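Local coordinates for putative secreted cellulose binding protein (Streptomyces coelicolor, PDB 4OY7) that cleaves glycosidic bonds of cellulose oxidatively with a copper ion, acting as a lytic polysaccharide monooxygenase, at residues L129-L134 / L171-W176. Numbering follows the deposited sequence.
Sequences LGWDDL and LIFMQW
Leu129 lies late in the loop between strands 112-119 and 134-141 and points its side chain at strand 168-178. Its CG lies anti to the backbone N (chi1 178°). This carries Leu129 CD2 to 3.9 Å from Leu171 CD2, and the two leucines cross at about a right angle. Gly130 serves the turn itself. Its N donates to Asp133 OD1 (2.9 Å), which accepts with its anti lone pair, and its O accepts from Asp133 N, so two bonds tie Gly130 to Asp133 across the short 3-10 turn. Trp131 follows, with CG anti to its carbonyl carbon, and reaches the strand with the far end of its six-membered ring. Trp131 CH2 lies 3.6 Å from Phe173 CE2. The Trp131 six-membered ring and the Phe173 ring are almost perpendicular, at 89°, with centroids 5.4 Å apart. Gln175 OE1 sits at the edge of the indole, 3.5 Å from Trp131 CH2. The indole NE1 bonds to Val63 O, and Gln175 NE2 to Arg58 O and Asn184 OD1, so Trp131 NE1 and Gln175 NE2 are both satisfied elsewhere in the chain. Leu134 completes the patch: its CD1 packs 3.8 Å from CD2 of Phe173. Phe173 thus touches both Trp131 and Leu134, and it also touches Phe186 and Cys188 of strand 184-193. An alanine at Phe173 would probably leave the Trp131 ring end and Leu134 CD1 poorly packed and loosen the loop on the strand. The contact is buried and mostly apolar. In it the loop covers the outer face of strand 168-178, opposite the second sheet, in the immunoglobulin-like beta-sandwich of AA10 monooxygenases.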
ATOM      1  N   LEU A 129      13.340  -0.102   2.288  1.00  8.51           N
ATOM      2  CA  LEU A 129      12.449   1.050   2.466  1.00  8.04           C
ATOM      3  C   LEU A 129      12.475   1.500   3.922  1.00  7.99           C
ATOM      4  O   LEU A 129      11.946   0.829   4.816  1.00  7.70           O
ATOM      5  CB  LEU A 129      11.025   0.704   2.046  1.00  7.65           C
ATOM      6  CG  LEU A 129      10.018   1.828   2.234  1.00  7.40           C
ATOM      7  CD1 LEU A 129      10.355   2.918   1.225  1.00  7.57           C
ATOM      8  CD2 LEU A 129       8.604   1.316   2.042  1.00  7.06           C
ATOM      9  N   GLY A 130      13.135   2.622   4.177  1.00  8.15           N
ATOM     10  CA  GLY A 130      13.135   3.219   5.507  1.00  8.25           C
ATOM     11  C   GLY A 130      12.357   4.532   5.507  1.00  7.96           C
ATOM     12  O   GLY A 130      12.102   5.130   4.463  1.00  7.68           O
ATOM     13  N   TRP A 131      12.020   4.993   6.704  1.00  8.02           N
ATOM     14  CA  TRP A 131      11.426   6.319   6.878  1.00  7.93           C
ATOM     15  C   TRP A 131      12.271   7.436   6.239  1.00  8.73           C
ATOM     16  O   TRP A 131      11.724   8.367   5.670  1.00  8.35           O
ATOM     17  CB  TRP A 131      11.156   6.604   8.375  1.00  7.86           C
ATOM     18  CG  TRP A 131      10.097   5.722   8.957  1.00  7.39           C
ATOM     19  CD1 TRP A 131      10.285   4.583   9.685  1.00  7.51           C
ATOM     20  CD2 TRP A 131       8.678   5.849   8.776  1.00  6.93           C
ATOM     21  NE1 TRP A 131       9.080   4.026  10.007  1.00  7.24           N
ATOM     22  CE2 TRP A 131       8.072   4.791   9.482  1.00  6.88           C
ATOM     23  CE3 TRP A 131       7.858   6.796   8.156  1.00  6.70           C
ATOM     24  CZ2 TRP A 131       6.688   4.625   9.526  1.00  6.73           C
ATOM     25  CZ3 TRP A 131       6.486   6.625   8.198  1.00  6.65           C
ATOM     26  CH2 TRP A 131       5.919   5.558   8.879  1.00  6.57           C
ATOM     27  N   ASP A 132      13.596   7.355   6.303  1.00  9.92           N
ATOM     28  CA  ASP A 132      14.415   8.426   5.697  1.00 11.46           C
ATOM     29  C   ASP A 132      14.506   8.352   4.177  1.00 10.87           C
ATOM     30  O   ASP A 132      15.166   9.177   3.548  1.00 11.09           O
ATOM     31  CB  ASP A 132      15.806   8.518   6.337  1.00 13.82           C
ATOM     32  CG  ASP A 132      16.735   7.407   5.938  1.00 16.21           C
ATOM     33  OD1 ASP A 132      16.288   6.385   5.383  1.00 19.17           O
ATOM     34  OD2 ASP A 132      17.972   7.538   6.203  1.00 20.54           O
ATOM     35  N   ASP A 133      13.870   7.363   3.583  1.00  9.72           N
ATOM     36  CA  ASP A 133      13.744   7.314   2.132  1.00  9.51           C
ATOM     37  C   ASP A 133      12.398   7.860   1.653  1.00  8.94           C
ATOM     38  O   ASP A 133      12.167   7.890   0.452  1.00  8.52           O
ATOM     39  CB  ASP A 133      13.852   5.874   1.673  1.00  9.51           C
ATOM     40  CG  ASP A 133      15.130   5.245   2.098  1.00 10.22           C
ATOM     41  OD1 ASP A 133      15.064   4.178   2.736  1.00 10.17           O
ATOM     42  OD2 ASP A 133      16.209   5.830   1.807  1.00 10.73           O
ATOM     43  N   LEU A 134      11.541   8.273   2.580  1.00  8.50           N
ATOM     44  CA  LEU A 134      10.165   8.718   2.263  1.00  8.31           C
ATOM     45  C   LEU A 134       9.975  10.175   2.568  1.00  8.76           C
ATOM     46  O   LEU A 134      10.498  10.679   3.579  1.00  9.22           O
ATOM     47  CB  LEU A 134       9.158   7.938   3.091  1.00  8.01           C
ATOM     48  CG  LEU A 134       8.889   6.510   2.624  1.00  7.93           C
ATOM     49  CD1 LEU A 134       8.143   5.750   3.710  1.00  7.89           C
ATOM     50  CD2 LEU A 134       8.168   6.463   1.281  1.00  7.83           C
ATOM     51  N   LEU A 171       8.061   4.160  -4.785  1.00  6.14           N
ATOM     52  CA  LEU A 171       6.991   3.513  -4.037  1.00  5.97           C
ATOM     53  C   LEU A 171       6.188   4.596  -3.313  1.00  5.82           C
ATOM     54  O   LEU A 171       6.744   5.586  -2.820  1.00  6.00           O
ATOM     55  CB  LEU A 171       7.604   2.518  -3.082  1.00  6.04           C
ATOM     56  CG  LEU A 171       6.714   1.744  -2.131  1.00  5.75           C
ATOM     57  CD1 LEU A 171       7.492   0.470  -1.794  1.00  5.92           C
ATOM     58  CD2 LEU A 171       6.401   2.560  -0.886  1.00  5.64           C
ATOM     59  N   ILE A 172       4.876   4.431  -3.277  1.00  5.75           N
ATOM     60  CA  ILE A 172       4.005   5.304  -2.485  1.00  5.78           C
ATOM     61  C   ILE A 172       3.569   4.524  -1.257  1.00  5.45           C
ATOM     62  O   ILE A 172       2.927   3.481  -1.372  1.00  5.51           O
ATOM     63  CB  ILE A 172       2.772   5.777  -3.294  1.00  6.09           C
ATOM     64  CG1 ILE A 172       3.215   6.733  -4.414  1.00  6.52           C
ATOM     65  CG2 ILE A 172       1.755   6.483  -2.413  1.00  6.15           C
ATOM     66  CD1 ILE A 172       2.174   6.952  -5.483  1.00  7.02           C
ATOM     67  N   PHE A 173       3.910   5.063  -0.093  1.00  5.36           N
ATOM     68  CA  PHE A 173       3.539   4.475   1.199  1.00  5.24           C
ATOM     69  C   PHE A 173       2.454   5.324   1.822  1.00  5.31           C
ATOM     70  O   PHE A 173       2.547   6.573   1.810  1.00  5.70           O
ATOM     71  CB  PHE A 173       4.732   4.462   2.159  1.00  5.11           C
ATOM     72  CG  PHE A 173       4.346   4.228   3.580  1.00  5.04           C
ATOM     73  CD1 PHE A 173       3.876   2.976   3.998  1.00  4.96           C
ATOM     74  CD2 PHE A 173       4.437   5.245   4.510  1.00  5.18           C
ATOM     75  CE1 PHE A 173       3.522   2.768   5.315  1.00  4.95           C
ATOM     76  CE2 PHE A 173       4.055   5.034   5.829  1.00  5.08           C
ATOM     77  CZ  PHE A 173       3.560   3.806   6.217  1.00  5.00           C
ATOM     78  N   MET A 174       1.402   4.671   2.316  1.00  5.42           N
ATOM     79  CA  MET A 174       0.327   5.375   3.008  1.00  5.72           C
ATOM     80  C   MET A 174       0.095   4.787   4.371  1.00  5.72           C
ATOM     81  O   MET A 174       0.154   3.545   4.551  1.00  5.74           O
ATOM     82  CB  MET A 174      -0.976   5.347   2.225  1.00  6.10           C
ATOM     83  CG  MET A 174      -0.828   5.654   0.760  1.00  6.35           C
ATOM     84  SD  MET A 174      -2.447   5.840  -0.023  1.00  7.13           S
ATOM     85  CE  MET A 174      -1.941   5.744  -1.728  1.00  7.21           C
ATOM     86  N   GLN A 175      -0.117   5.673   5.324  1.00  5.65           N
ATOM     87  CA  GLN A 175      -0.503   5.290   6.680  1.00  5.76           C
ATOM     88  C   GLN A 175      -1.874   5.883   6.934  1.00  5.92           C
ATOM     89  O   GLN A 175      -2.095   7.097   6.828  1.00  6.38           O
ATOM     90  CB  GLN A 175       0.512   5.748   7.723  1.00  5.69           C
ATOM     91  CG  GLN A 175       0.323   5.079   9.069  1.00  5.86           C
ATOM     92  CD  GLN A 175       1.431   5.423  10.049  1.00  5.92           C
ATOM     93  OE1 GLN A 175       2.532   5.818   9.644  1.00  6.05           O
ATOM     94  NE2 GLN A 175       1.162   5.243  11.350  1.00  6.20           N
ATOM     95  N   TRP A 176      -2.828   4.993   7.199  1.00  6.06           N
ATOM     96  CA  TRP A 176      -4.183   5.369   7.493  1.00  6.25           C
ATOM     97  C   TRP A 176      -4.294   5.451   9.000  1.00  6.38           C
ATOM     98  O   TRP A 176      -4.235   4.422   9.687  1.00  6.50           O
ATOM     99  CB  TRP A 176      -5.159   4.319   6.954  1.00  6.45           C
ATOM    100  CG  TRP A 176      -6.605   4.662   7.083  1.00  6.97           C
ATOM    101  CD1 TRP A 176      -7.161   5.884   7.396  1.00  7.27           C
ATOM    102  CD2 TRP A 176      -7.708   3.771   6.854  1.00  7.34           C
ATOM    103  NE1 TRP A 176      -8.530   5.788   7.391  1.00  7.87           N
ATOM    104  CE2 TRP A 176      -8.889   4.508   7.061  1.00  7.81           C
ATOM    105  CE3 TRP A 176      -7.805   2.409   6.491  1.00  7.35           C
ATOM    106  CZ2 TRP A 176     -10.149   3.938   6.921  1.00  8.35           C
ATOM    107  CZ3 TRP A 176      -9.028   1.858   6.372  1.00  7.91           C
ATOM    108  CH2 TRP A 176     -10.197   2.618   6.562  1.00  8.28           C
TER